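Arginine--tRNA ligase (Campylobacter jejuni, PDB 3FNR) catalyses the ATP-dependent attachment of L-arginine to tRNA(Arg), releasing AMP and diphosphate, as a monomeric class I aminoacyl-tRNA synthetase. Local coordinates at residues E10-A15 with F432-L437; D21-E26 with I439-S444; A63-Y68 with A385-A390; N417-S422 with N426-L431. The protein carries 1 engineered substitution. All coordinates share one frame; numbering follows the deposited sequence.

Contact 1. Residues E10-A15 with F432-L437; sequences ELANQA and FSLVAL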
loop_
_atom_site.group_PDB
_atom_site.type_symbol
_atom_site.label_atom_id
_atom_site.label_comp_id
_atom_site.label_asym_id
_atom_site.label_seq_id
_atom_site.Cartn_x
_atom_site.Cartn_y
_atom_site.Cartn_z
ATOM N N GLU A 10 -17.376 -27.311 -15.573
ATOM C CA GLU A 10 -17.519 -27.699 -14.172
ATOM C C GLU A 10 -16.875 -26.680 -13.241
ATOM O O GLU A 10 -17.475 -26.294 -12.239
ATOM C CB GLU A 10 -16.996 -29.117 -13.910
ATOM C CG GLU A 10 -17.989 -30.226 -14.290
ATOM C CD GLU A 10 -19.435 -29.894 -13.924
ATOM O OE1 GLU A 10 -19.742 -29.745 -12.716
ATOM O OE2 GLU A 10 -20.267 -29.783 -14.853
ATOM N N LEU A 11 -15.674 -26.226 -13.602
ATOM C CA LEU A 11 -14.992 -25.141 -12.882
ATOM C C LEU A 11 -15.798 -23.846 -12.915
ATOM O O LEU A 11 -15.877 -23.133 -11.908
ATOM C CB LEU A 11 -13.587 -24.902 -13.447
ATOM C CG LEU A 11 -12.514 -25.980 -13.236
ATOM C CD1 LEU A 11 -11.157 -25.455 -13.678
ATOM C CD2 LEU A 11 -12.442 -26.452 -11.781
ATOM N N ALA A 12 -16.406 -23.556 -14.066
ATOM C CA ALA A 12 -17.278 -22.390 -14.218
ATOM C C ALA A 12 -18.476 -22.488 -13.286
ATOM O O ALA A 12 -18.819 -21.516 -12.616
ATOM C CB ALA A 12 -17.724 -22.231 -15.655
ATOM N N ASN A 13 -19.081 -23.671 -13.212
ATOM C CA ASN A 13 -20.205 -23.903 -12.307
ATOM C C ASN A 13 -19.832 -23.716 -10.840
ATOM O O ASN A 13 -20.611 -23.160 -10.076
ATOM C CB ASN A 13 -20.796 -25.293 -12.517
ATOM C CG ASN A 13 -21.718 -25.363 -13.720
ATOM O OD1 ASN A 13 -22.246 -24.348 -14.180
ATOM N ND2 ASN A 13 -21.927 -26.570 -14.229
ATOM N N GLN A 14 -18.641 -24.170 -10.460
ATOM C CA GLN A 14 -18.158 -24.024 -9.082
ATOM C C GLN A 14 -17.888 -22.569 -8.720
ATOM O O GLN A 14 -18.223 -22.122 -7.619
ATOM C CB GLN A 14 -16.904 -24.863 -8.862
ATOM C CG GLN A 14 -17.185 -26.364 -8.843
ATOM C CD GLN A 14 -15.954 -27.205 -9.126
ATOM O OE1 GLN A 14 -16.061 -28.324 -9.638
ATOM N NE2 GLN A 14 -14.776 -26.670 -8.799
ATOM N N ALA A 15 -17.288 -21.847 -9.662
ATOM C CA ALA A 15 -17.006 -20.432 -9.522
ATOM C C ALA A 15 -18.284 -19.616 -9.386
ATOM O O ALA A 15 -18.374 -18.732 -8.538
ATOM C CB ALA A 15 -16.207 -19.950 -10.719
ATOM N N PHE A 432 -19.642 -14.727 -20.296
ATOM C CA PHE A 432 -19.494 -13.321 -19.917
ATOM C C PHE A 432 -19.584 -13.136 -18.409
ATOM O O PHE A 432 -18.837 -12.339 -17.840
ATOM C CB PHE A 432 -20.540 -12.451 -20.622
ATOM C CG PHE A 432 -20.253 -12.193 -22.086
ATOM C CD1 PHE A 432 -20.903 -11.159 -22.744
ATOM C CD2 PHE A 432 -19.338 -12.968 -22.801
ATOM C CE1 PHE A 432 -20.664 -10.909 -24.084
ATOM C CE2 PHE A 432 -19.095 -12.730 -24.150
ATOM C CZ PHE A 432 -19.755 -11.698 -24.791
ATOM N N SER A 433 -20.471 -13.898 -17.765
ATOM C CA SER A 433 -20.685 -13.794 -16.320
ATOM C C SER A 433 -19.433 -14.190 -15.564
ATOM O O SER A 433 -19.144 -13.649 -14.498
ATOM C CB SER A 433 -21.865 -14.650 -15.863
ATOM O OG SER A 433 -21.522 -16.020 -15.848
ATOM N N LEU A 434 -18.678 -15.115 -16.146
ATOM C CA LEU A 434 -17.420 -15.540 -15.568
ATOM C C LEU A 434 -16.293 -14.517 -15.770
ATOM O O LEU A 434 -15.467 -14.324 -14.879
ATOM C CB LEU A 434 -17.040 -16.897 -16.135
ATOM C CG LEU A 434 -15.953 -17.670 -15.404
ATOM C CD1 LEU A 434 -16.381 -18.053 -13.989
ATOM C CD2 LEU A 434 -15.682 -18.880 -16.224
ATOM N N VAL A 435 -16.265 -13.871 -16.934
ATOM C CA VAL A 435 -15.327 -12.770 -17.211
ATOM C C VAL A 435 -15.581 -11.589 -16.262
ATOM O O VAL A 435 -14.648 -11.042 -15.677
ATOM C CB VAL A 435 -15.402 -12.308 -18.692
ATOM C CG1 VAL A 435 -14.454 -11.143 -18.971
ATOM C CG2 VAL A 435 -15.086 -13.480 -19.637
ATOM N N ALA A 436 -16.849 -11.227 -16.093
ATOM C CA ALA A 436 -17.236 -10.183 -15.154
ATOM C C ALA A 436 -16.765 -10.506 -13.732
ATOM O O ALA A 436 -16.334 -9.612 -13.005
ATOM C CB ALA A 436 -18.745 -9.969 -15.185
ATOM N N LEU A 437 -16.823 -11.785 -13.366
ATOM C CA LEU A 437 -16.449 -12.235 -12.032
ATOM C C LEU A 437 -14.945 -12.134 -11.781
ATOM O O LEU A 437 -14.534 -11.706 -10.705
ATOM C CB LEU A 437 -16.958 -13.658 -11.773
ATOM C CG LEU A 437 -16.632 -14.325 -10.427
ATOM C CD1 LEU A 437 -17.203 -13.543 -9.237
ATOM C CD2 LEU A 437 -17.091 -15.766 -10.411
#
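Leu434 presses its two methyls against Ala12 and Ala15 of the N-terminal helix. The branch end acts as a fork: CD1 of Leu434 meets CB of Ala15 at 3.8 Å, and CD2 of Leu434 meets CB of Ala12 at 4.0 Å. The fork reaches across because CG of Leu434 is turned opposite to the backbone N (chi1 -165°). One turn on, Leu437 extends in a similar way. Its CD2 lies 3.7 Å from the carbonyl O of Ala15, nearer to that oxygen than to CB of Ala15. The two small alanines let large leucines come up to the helix surface, while the axes of the short segments stay 10.7 Å apart and cross at 57°. This part is tight, apolar and buried. Phe22 closes it at one end by touching both Ala15 and Leu437. Leu377, Ala380 and Leu381 of helix 371-381 also pack on Leu434.

The looser, solvent side of helix 10-15 carries Glu10 and Gln14, which are exposed and take no part in the packing. Away from the contact, Leu11 turns its end from helix 432-437 and rests on Leu381. Asn13 also points away, but its OD1 receives a hydrogen bond from NZ of Lys430. The whole is plain helix-on-helix packing with alanines facing leucines. It joins the N-terminal helix 5-17 to helix 425-445 of the all-helical DALR anticodon-binding domain.

Contact 2. Residues D21-E26 with I439-S444; sequences DFTKGE and IKTAFS. With SO4 (sulfate ion), chain B.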
loop_
_atom_site.group_PDB
_atom_site.type_symbol
_atom_site.label_atom_id
_atom_site.label_comp_id
_atom_site.label_asym_id
_atom_site.label_seq_id
_atom_site.Cartn_x
_atom_site.Cartn_y
_atom_site.Cartn_z
ATOM N N ASP A 21 -16.286 -16.901 -3.116
ATOM C CA ASP A 21 -15.189 -17.807 -2.800
ATOM C C ASP A 21 -14.275 -18.120 -3.991
ATOM O O ASP A 21 -13.298 -18.859 -3.844
ATOM C CB ASP A 21 -15.736 -19.099 -2.192
ATOM C CG ASP A 21 -16.478 -18.862 -0.882
ATOM O OD1 ASP A 21 -17.190 -19.790 -0.436
ATOM O OD2 ASP A 21 -16.356 -17.754 -0.300
ATOM N N PHE A 22 -14.604 -17.555 -5.156
ATOM C CA PHE A 22 -13.846 -17.756 -6.395
ATOM C C PHE A 22 -12.415 -17.261 -6.227
ATOM O O PHE A 22 -12.194 -16.091 -5.876
ATOM C CB PHE A 22 -14.534 -17.034 -7.560
ATOM C CG PHE A 22 -13.768 -17.071 -8.870
ATOM C CD1 PHE A 22 -13.457 -18.283 -9.487
ATOM C CD2 PHE A 22 -13.397 -15.886 -9.501
ATOM C CE1 PHE A 22 -12.770 -18.316 -10.699
ATOM C CE2 PHE A 22 -12.718 -15.904 -10.717
ATOM C CZ PHE A 22 -12.402 -17.123 -11.318
ATOM N N THR A 23 -11.479 -18.183 -6.470
ATOM C CA THR A 23 -10.015 -18.017 -6.360
ATOM C C THR A 23 -9.442 -17.892 -4.938
ATOM O O THR A 23 -8.220 -17.795 -4.770
ATOM C CB THR A 23 -9.435 -16.910 -7.287
ATOM O OG1 THR A 23 -9.869 -15.618 -6.844
ATOM C CG2 THR A 23 -9.855 -17.129 -8.737
ATOM N N LYS A 24 -10.313 -17.905 -3.930
ATOM C CA LYS A 24 -9.882 -17.918 -2.534
ATOM C C LYS A 24 -9.136 -19.206 -2.206
ATOM O O LYS A 24 -9.538 -20.295 -2.627
ATOM C CB LYS A 24 -11.076 -17.739 -1.584
ATOM C CG LYS A 24 -11.518 -16.286 -1.444
ATOM C CD LYS A 24 -12.433 -16.055 -0.276
ATOM C CE LYS A 24 -12.736 -14.568 -0.136
ATOM N NZ LYS A 24 -13.996 -14.340 0.617
ATOM N N GLY A 25 -8.036 -19.073 -1.476
ATOM C CA GLY A 25 -7.261 -20.235 -1.051
ATOM C C GLY A 25 -7.711 -20.742 0.307
ATOM O O GLY A 25 -8.314 -19.998 1.090
ATOM N N GLU A 26 -7.419 -22.015 0.577
ATOM C CA GLU A 26 -7.611 -22.618 1.893
ATOM C C GLU A 26 -6.617 -22.007 2.885
ATOM O O GLU A 26 -5.597 -21.429 2.477
ATOM C CB GLU A 26 -7.386 -24.132 1.829
ATOM C CG GLU A 26 -8.271 -24.892 0.842
ATOM C CD GLU A 26 -7.738 -26.292 0.529
ATOM O OE1 GLU A 26 -7.473 -27.069 1.478
ATOM O OE2 GLU A 26 -7.586 -26.619 -0.671
ATOM N N ILE A 439 -12.939 -10.036 -13.384
ATOM C CA ILE A 439 -12.629 -8.608 -13.376
ATOM C C ILE A 439 -12.890 -8.047 -11.976
ATOM O O ILE A 439 -11.997 -7.430 -11.368
ATOM C CB ILE A 439 -13.409 -7.843 -14.481
ATOM C CG1 ILE A 439 -12.797 -8.152 -15.849
ATOM C CG2 ILE A 439 -13.402 -6.335 -14.235
ATOM C CD1 ILE A 439 -13.589 -7.648 -17.023
ATOM N N LYS A 440 -14.082 -8.338 -11.458
ATOM C CA LYS A 440 -14.529 -7.896 -10.137
ATOM C C LYS A 440 -13.630 -8.401 -9.006
ATOM O O LYS A 440 -13.210 -7.620 -8.151
ATOM C CB LYS A 440 -15.978 -8.342 -9.905
ATOM C CG LYS A 440 -16.534 -7.973 -8.544
ATOM C CD LYS A 440 -18.032 -7.776 -8.611
ATOM C CE LYS A 440 -18.777 -8.952 -8.038
ATOM N NZ LYS A 440 -18.931 -8.769 -6.572
ATOM N N THR A 441 -13.349 -9.703 -9.009
ATOM C CA THR A 441 -12.457 -10.313 -8.035
ATOM C C THR A 441 -11.077 -9.641 -8.030
ATOM O O THR A 441 -10.679 -9.076 -7.015
ATOM C CB THR A 441 -12.335 -11.835 -8.264
ATOM O OG1 THR A 441 -13.642 -12.428 -8.186
ATOM C CG2 THR A 441 -11.413 -12.481 -7.226
ATOM N N ALA A 442 -10.380 -9.669 -9.165
ATOM C CA ALA A 442 -9.026 -9.121 -9.258
ATOM C C ALA A 442 -8.979 -7.639 -8.885
ATOM O O ALA A 442 -8.102 -7.220 -8.114
ATOM C CB ALA A 442 -8.456 -9.338 -10.643
ATOM N N PHE A 443 -9.925 -6.867 -9.427
ATOM C CA PHE A 443 -10.074 -5.445 -9.097
ATOM C C PHE A 443 -10.243 -5.199 -7.600
ATOM O O PHE A 443 -9.649 -4.271 -7.068
ATOM C CB PHE A 443 -11.262 -4.819 -9.830
ATOM C CG PHE A 443 -10.885 -3.883 -10.948
ATOM C CD1 PHE A 443 -11.871 -3.348 -11.769
ATOM C CD2 PHE A 443 -9.560 -3.528 -11.181
ATOM C CE1 PHE A 443 -11.546 -2.473 -12.799
ATOM C CE2 PHE A 443 -9.226 -2.660 -12.208
ATOM C CZ PHE A 443 -10.216 -2.127 -13.018
ATOM N N SER A 444 -11.050 -6.018 -6.926
ATOM C CA SER A 444 -11.310 -5.817 -5.491
ATOM C C SER A 444 -10.056 -5.993 -4.635
ATOM O O SER A 444 -9.922 -5.349 -3.588
ATOM C CB SER A 444 -12.436 -6.727 -4.989
ATOM O OG SER A 444 -12.015 -8.076 -4.921
HETATM S S SO4 B . -5.355 -23.696 -2.325
HETATM O O1 SO4 B . -4.881 -25.079 -2.230
HETATM O O2 SO4 B . -5.884 -23.302 -1.029
HETATM O O3 SO4 B . -4.232 -22.836 -2.690
HETATM O O4 SO4 B . -6.406 -23.569 -3.327
#
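The backbone of 21-26 makes a type II turn from Asp21 to Lys24, closed by Lys24 N to Asp21 O at 3.1 Å, and it brings Phe22 and Thr23 up to Thr441 on helix 439-444. Thr23 holds the third place of the turn with a positive phi of 71°. The Phe22 ring offers its edge to the helix. Thr441 OG1 lies in the ring plane, 3.7 Å from CD2 of Phe22, and the two side chains meet at about a right angle. This is a packing contact, since the hydroxyl is hydrogen-bonded to Leu437 O, one turn back. CG2 of Thr23 sits 3.5 Å above one face of the Phe22 ring, over its centre. The other branch of Thr23, OG1, touches CG2 of Thr441 at 3.5 Å. That hydroxyl stands between the backbone N and the carbonyl carbon (chi1 68°). From there it donates to Phe22 O at 2.6 Å, with a C=O...donor angle of 103°, and also pairs with NE2 of His65. Farther along, Glu26 N binds O2 of a sulfate at 2.6 Å. The ion probably comes from the crystallisation liquor. Lys28 and Lys384 also bind it. Their positive charge probably balances the sulfate, which also lies close to the Glu26 carboxylate. In the chain the loop follows helix 5-17 and precedes strand 31-35. Helix 383-393 supports it through Leu383, Lys384 and Leu387, helix 425-445 bears on it from Leu437 to Thr441, and Gly25 is bonded to the backbone of His65 at the end of helix 50-65.

Contact 3. Residues A63-Y68 with A385-A390; sequences ARHLGY and AVLNDA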
loop_
_atom_site.group_PDB
_atom_site.type_symbol
_atom_site.label_atom_id
_atom_site.label_comp_id
_atom_site.label_asym_id
_atom_site.label_seq_id
_atom_site.Cartn_x
_atom_site.Cartn_y
_atom_site.Cartn_z
ATOM N N ALA A 63 -2.727 -11.577 0.069
ATOM C CA ALA A 63 -2.386 -12.581 1.075
ATOM C C ALA A 63 -3.608 -13.127 1.816
ATOM O O ALA A 63 -3.744 -14.340 1.973
ATOM C CB ALA A 63 -1.411 -12.022 2.043
ATOM N N ARG A 64 -4.499 -12.236 2.246
ATOM C CA ARG A 64 -5.715 -12.649 2.957
ATOM C C ARG A 64 -6.636 -13.495 2.069
ATOM O O ARG A 64 -7.153 -14.519 2.511
ATOM C CB ARG A 64 -6.461 -11.436 3.525
ATOM C CG ARG A 64 -6.320 -11.276 5.030
ATOM C CD ARG A 64 -5.426 -10.120 5.463
ATOM N NE ARG A 64 -6.192 -8.895 5.681
ATOM C CZ ARG A 64 -5.856 -7.911 6.519
ATOM N NH1 ARG A 64 -4.753 -7.976 7.262
ATOM N NH2 ARG A 64 -6.634 -6.843 6.610
ATOM N N HIS A 65 -6.801 -13.072 0.814
ATOM C CA HIS A 65 -7.615 -13.780 -0.175
ATOM C C HIS A 65 -7.132 -15.216 -0.343
ATOM O O HIS A 65 -7.929 -16.160 -0.390
ATOM C CB HIS A 65 -7.550 -13.035 -1.519
ATOM C CG HIS A 65 -8.387 -13.640 -2.606
ATOM N ND1 HIS A 65 -9.745 -13.423 -2.717
ATOM C CD2 HIS A 65 -8.050 -14.440 -3.646
ATOM C CE1 HIS A 65 -10.208 -14.070 -3.774
ATOM N NE2 HIS A 65 -9.200 -14.699 -4.352
ATOM N N LEU A 66 -5.811 -15.371 -0.379
ATOM C CA LEU A 66 -5.186 -16.661 -0.595
ATOM C C LEU A 66 -5.118 -17.531 0.662
ATOM O O LEU A 66 -4.644 -18.667 0.605
ATOM C CB LEU A 66 -3.802 -16.472 -1.224
ATOM C CG LEU A 66 -3.791 -15.761 -2.590
ATOM C CD1 LEU A 66 -2.375 -15.494 -3.005
ATOM C CD2 LEU A 66 -4.526 -16.561 -3.677
ATOM N N GLY A 67 -5.599 -17.005 1.786
ATOM C CA GLY A 67 -5.709 -17.781 3.014
ATOM C C GLY A 67 -4.533 -17.646 3.958
ATOM O O GLY A 67 -4.409 -18.420 4.911
ATOM N N TYR A 68 -3.658 -16.676 3.693
ATOM C CA TYR A 68 -2.532 -16.418 4.578
ATOM C C TYR A 68 -2.982 -15.535 5.741
ATOM O O TYR A 68 -3.803 -14.630 5.554
ATOM C CB TYR A 68 -1.371 -15.764 3.820
ATOM C CG TYR A 68 -0.757 -16.654 2.763
ATOM C CD1 TYR A 68 -1.215 -16.618 1.448
ATOM C CD2 TYR A 68 0.287 -17.528 3.074
ATOM C CE1 TYR A 68 -0.660 -17.440 0.468
ATOM C CE2 TYR A 68 0.856 -18.354 2.095
ATOM C CZ TYR A 68 0.369 -18.302 0.795
ATOM O OH TYR A 68 0.902 -19.106 -0.185
ATOM N N ALA A 385 -4.422 -19.182 -10.601
ATOM C CA ALA A 385 -3.000 -19.402 -10.868
ATOM C C ALA A 385 -2.216 -18.094 -10.826
ATOM O O ALA A 385 -1.158 -18.027 -10.217
ATOM C CB ALA A 385 -2.814 -20.081 -12.233
ATOM N N VAL A 386 -2.750 -17.065 -11.478
ATOM C CA VAL A 386 -2.111 -15.754 -11.528
ATOM C C VAL A 386 -1.916 -15.176 -10.125
ATOM O O VAL A 386 -0.812 -14.742 -9.799
ATOM C CB VAL A 386 -2.903 -14.772 -12.425
ATOM C CG1 VAL A 386 -2.292 -13.375 -12.368
ATOM C CG2 VAL A 386 -2.920 -15.282 -13.876
ATOM N N LEU A 387 -2.971 -15.210 -9.301
ATOM C CA LEU A 387 -2.931 -14.620 -7.953
ATOM C C LEU A 387 -1.907 -15.300 -7.046
ATOM O O LEU A 387 -1.145 -14.633 -6.352
ATOM C CB LEU A 387 -4.312 -14.665 -7.292
ATOM C CG LEU A 387 -5.403 -13.840 -7.967
ATOM C CD1 LEU A 387 -6.723 -14.001 -7.223
ATOM C CD2 LEU A 387 -5.016 -12.361 -8.136
ATOM N N ASN A 388 -1.891 -16.630 -7.066
ATOM C CA ASN A 388 -0.923 -17.395 -6.289
ATOM C C ASN A 388 0.502 -17.114 -6.731
ATOM O O ASN A 388 1.398 -16.959 -5.906
ATOM C CB ASN A 388 -1.242 -18.889 -6.348
ATOM C CG ASN A 388 -2.412 -19.268 -5.448
ATOM O OD1 ASN A 388 -2.268 -19.360 -4.226
ATOM N ND2 ASN A 388 -3.576 -19.495 -6.048
ATOM N N ASP A 389 0.690 -16.999 -8.038
ATOM C CA ASP A 389 1.994 -16.718 -8.614
ATOM C C ASP A 389 2.428 -15.296 -8.282
ATOM O O ASP A 389 3.600 -15.052 -7.997
ATOM C CB ASP A 389 1.931 -16.912 -10.130
ATOM C CG ASP A 389 3.189 -17.529 -10.691
ATOM O OD1 ASP A 389 3.130 -18.723 -11.063
ATOM O OD2 ASP A 389 4.231 -16.833 -10.752
ATOM N N ALA A 390 1.476 -14.364 -8.309
ATOM C CA ALA A 390 1.752 -12.966 -7.984
ATOM C C ALA A 390 2.194 -12.807 -6.533
ATOM O O ALA A 390 3.121 -12.058 -6.251
ATOM C CB ALA A 390 0.544 -12.084 -8.270
HETATM O O HOH W 1 0.039 -18.871 -2.822
#
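CD1 of Leu387 approaches the His65 ring obliquely, 3.8 Å from CD2 of His65, and the two side chains cross at about a right angle, with NE2 of the ring held by Thr23. The second flat group, the Tyr68 ring, has the carbonyl O of Ala63 and a water in its plane, at the edge. Lys28 makes a cation-pi contact with this ring, and Phe391 meets it at a shallow angle. The Asn388 amide is the third flat group. CD2 of Leu66 lies over one face of it, 3.6 Å from OD1 of Asn388. The same methyl touches CB of Leu387 at 4.1 Å, and CD1 of Leu66 reaches the carbonyl O of Leu387 at 3.7 Å. Leu66 is thus wedged against the helix backbone.

A Schellman motif ends helix 50-65, which follows the HIGH signature of class I synthetases. Tyr68 N returns to Ala63 O at 2.9 Å, and Gly67 takes the positive phi of 94°. The turn brings Tyr68 round to the water. Tyr68 OH donates to it at 2.8 Å, and the water donates to Asn388 OD1 at 2.7 Å. ND2 of Asn388 binds Lys384 O, which fixes the amide's rotation. The chemistry implies a mixed seam between the catalytic and DALR parts: leucine methyls lie against a carbonyl, an amide and an imidazole, and one water bridges at the margin.

Contact 4. Residues N417-S422 with N426-L431; sequences NKVVGS and NDLLKL. With SO4 (sulfate ion), chain D.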
loop_
_atom_site.group_PDB
_atom_site.type_symbol
_atom_site.label_atom_id
_atom_site.label_comp_id
_atom_site.label_asym_id
_atom_site.label_seq_id
_atom_site.Cartn_x
_atom_site.Cartn_y
_atom_site.Cartn_z
ATOM N N ASN A 417 -18.861 -11.171 -31.866
ATOM C CA ASN A 417 -19.865 -12.180 -31.569
ATOM C C ASN A 417 -21.203 -11.589 -31.148
ATOM O O ASN A 417 -21.285 -10.835 -30.178
ATOM C CB ASN A 417 -19.354 -13.174 -30.521
ATOM C CG ASN A 417 -18.261 -14.090 -31.064
ATOM O OD1 ASN A 417 -18.530 -15.201 -31.520
ATOM N ND2 ASN A 417 -17.025 -13.621 -31.021
ATOM N N LYS A 418 -22.245 -11.927 -31.898
ATOM C CA LYS A 418 -23.602 -11.498 -31.588
ATOM C C LYS A 418 -24.114 -12.336 -30.423
ATOM O O LYS A 418 -23.910 -13.549 -30.396
ATOM C CB LYS A 418 -24.492 -11.686 -32.817
ATOM C CG LYS A 418 -25.551 -10.612 -33.029
ATOM C CD LYS A 418 -26.788 -10.843 -32.178
ATOM C CE LYS A 418 -28.037 -10.324 -32.865
ATOM N NZ LYS A 418 -28.699 -11.390 -33.669
ATOM N N VAL A 419 -24.780 -11.701 -29.463
ATOM C CA VAL A 419 -25.190 -12.402 -28.243
ATOM C C VAL A 419 -26.700 -12.554 -28.101
ATOM O O VAL A 419 -27.211 -13.674 -28.174
ATOM C CB VAL A 419 -24.554 -11.765 -26.974
ATOM C CG1 VAL A 419 -25.057 -12.443 -25.694
ATOM C CG2 VAL A 419 -23.034 -11.858 -27.055
ATOM N N VAL A 420 -27.401 -11.438 -27.902
ATOM C CA VAL A 420 -28.843 -11.451 -27.639
ATOM C C VAL A 420 -29.566 -11.888 -28.907
ATOM O O VAL A 420 -29.307 -11.358 -29.979
ATOM C CB VAL A 420 -29.361 -10.061 -27.153
ATOM C CG1 VAL A 420 -30.860 -10.094 -26.859
ATOM C CG2 VAL A 420 -28.601 -9.608 -25.914
ATOM N N GLY A 421 -30.433 -12.888 -28.776
ATOM C CA GLY A 421 -31.175 -13.421 -29.910
ATOM C C GLY A 421 -30.551 -14.641 -30.565
ATOM O O GLY A 421 -31.247 -15.392 -31.261
ATOM N N SER A 422 -29.253 -14.853 -30.345
ATOM C CA SER A 422 -28.558 -15.983 -30.966
ATOM C C SER A 422 -28.926 -17.308 -30.295
ATOM O O SER A 422 -29.431 -17.314 -29.173
ATOM C CB SER A 422 -27.046 -15.764 -30.979
ATOM O OG SER A 422 -26.472 -16.108 -29.734
ATOM N N ASN A 426 -27.298 -18.173 -24.058
ATOM C CA ASN A 426 -26.985 -18.608 -22.702
ATOM C C ASN A 426 -25.525 -19.004 -22.479
ATOM O O ASN A 426 -24.952 -18.673 -21.442
ATOM C CB ASN A 426 -27.927 -19.732 -22.276
ATOM C CG ASN A 426 -29.354 -19.254 -22.110
ATOM O OD1 ASN A 426 -29.639 -18.066 -22.260
ATOM N ND2 ASN A 426 -30.258 -20.176 -21.802
ATOM N N ASP A 427 -24.944 -19.701 -23.458
ATOM C CA ASP A 427 -23.527 -20.081 -23.451
ATOM C C ASP A 427 -22.632 -18.854 -23.391
ATOM O O ASP A 427 -21.699 -18.787 -22.582
ATOM C CB ASP A 427 -23.179 -20.888 -24.708
ATOM C CG ASP A 427 -23.313 -22.393 -24.510
ATOM O OD1 ASP A 427 -23.717 -22.842 -23.420
ATOM O OD2 ASP A 427 -22.992 -23.141 -25.455
ATOM N N LEU A 428 -22.931 -17.884 -24.248
ATOM C CA LEU A 428 -22.169 -16.639 -24.319
ATOM C C LEU A 428 -22.346 -15.789 -23.063
ATOM O O LEU A 428 -21.375 -15.268 -22.529
ATOM C CB LEU A 428 -22.547 -15.850 -25.570
ATOM C CG LEU A 428 -22.216 -16.546 -26.896
ATOM C CD1 LEU A 428 -22.906 -15.841 -28.061
ATOM C CD2 LEU A 428 -20.718 -16.597 -27.115
ATOM N N LEU A 429 -23.582 -15.664 -22.593
ATOM C CA LEU A 429 -23.856 -14.964 -21.344
ATOM C C LEU A 429 -23.128 -15.590 -20.150
ATOM O O LEU A 429 -22.536 -14.867 -19.350
ATOM C CB LEU A 429 -25.360 -14.883 -21.081
ATOM C CG LEU A 429 -26.145 -13.934 -21.992
ATOM C CD1 LEU A 429 -27.636 -14.032 -21.697
ATOM C CD2 LEU A 429 -25.659 -12.490 -21.866
ATOM N N LYS A 430 -23.158 -16.920 -20.045
ATOM C CA LYS A 430 -22.488 -17.621 -18.941
ATOM C C LYS A 430 -20.980 -17.373 -18.991
ATOM O O LYS A 430 -20.354 -17.104 -17.959
ATOM C CB LYS A 430 -22.782 -19.119 -18.965
ATOM C CG LYS A 430 -22.342 -19.862 -17.699
ATOM C CD LYS A 430 -22.525 -21.368 -17.840
ATOM C CE LYS A 430 -21.813 -22.130 -16.743
ATOM N NZ LYS A 430 -22.175 -23.576 -16.771
ATOM N N LEU A 431 -20.421 -17.448 -20.198
ATOM C CA LEU A 431 -19.045 -17.077 -20.430
ATOM C C LEU A 431 -18.799 -15.673 -19.886
ATOM O O LEU A 431 -17.885 -15.476 -19.091
ATOM C CB LEU A 431 -18.709 -17.126 -21.923
ATOM C CG LEU A 431 -17.320 -16.612 -22.318
ATOM C CD1 LEU A 431 -16.236 -17.412 -21.643
ATOM C CD2 LEU A 431 -17.119 -16.648 -23.812
HETATM S S SO4 D . -25.470 -8.033 -28.944
HETATM O O1 SO4 D . -26.380 -8.992 -28.344
HETATM O O2 SO4 D . -25.128 -7.030 -27.943
HETATM O O3 SO4 D . -24.269 -8.701 -29.423
HETATM O O4 SO4 D . -26.120 -7.402 -30.084
#
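Apolar packing joins Val419 to Leu428 and Leu429. CG2 of Val419 lies 4.1 Å from CD1 of Leu428. CG1 of Val419, opposite to the backbone N (chi1 176°), turns to CD2 of Leu429 at 3.9 Å. Val350, Phe351 and Phe413 of the flanking helices close round this cluster. CD1 of Leu428 also lies against polar atoms, the carbonyl O of Lys418 at 3.4 Å and OG of Ser422.

Hydrogen bonds shape the loop itself. A type II turn runs from Val419 to Ser422, with Gly421 at positive phi (95°). Ser422 grips Val419 O twice from the same face of the carbonyl plane, through N at 3.2 Å and OG at 3.0 Å. This is the link between helices 398-416 and 425-445 of the DALR domain, a helical bundle that in this family binds the anticodon end of the tRNA. Gly421 N also bonds to Glu425 at the start of the next helix.

Anion binding uses the backbone N-H groups of Val419 and Val420. Val420 N reaches O1 of a sulfate at 2.7 Å, nearly straight at 165°. Val419 N binds O3 at 3.0 Å. Tyr414 and Lys353 hold the same ion, which probably came from the crystallisation liquor.

Overall arrangement
Contacts 1, 2 and 4 share helix 425-445, with contact 4 near its start, contact 1 in the middle and contact 2 towards its end. Contacts 1, 2 and 3 are buried and join parts of the catalytic range to DALR helices. Contact 4 is local to the DALR domain and only partly buried; its centre is about 39 Å from the centre of the chain, the farthest of the four. The centres of contacts 2 and 3 are about 9 Å apart, those of contacts 3 and 4 about 31 Å. Contact 1 joins aliphatic side chains, with one methyl against a backbone carbonyl. Contact 2 mixes ring and hydroxyl, contact 3 adds a bridging water, and contacts 2 and 4 have sulfates on backbone N-H groups.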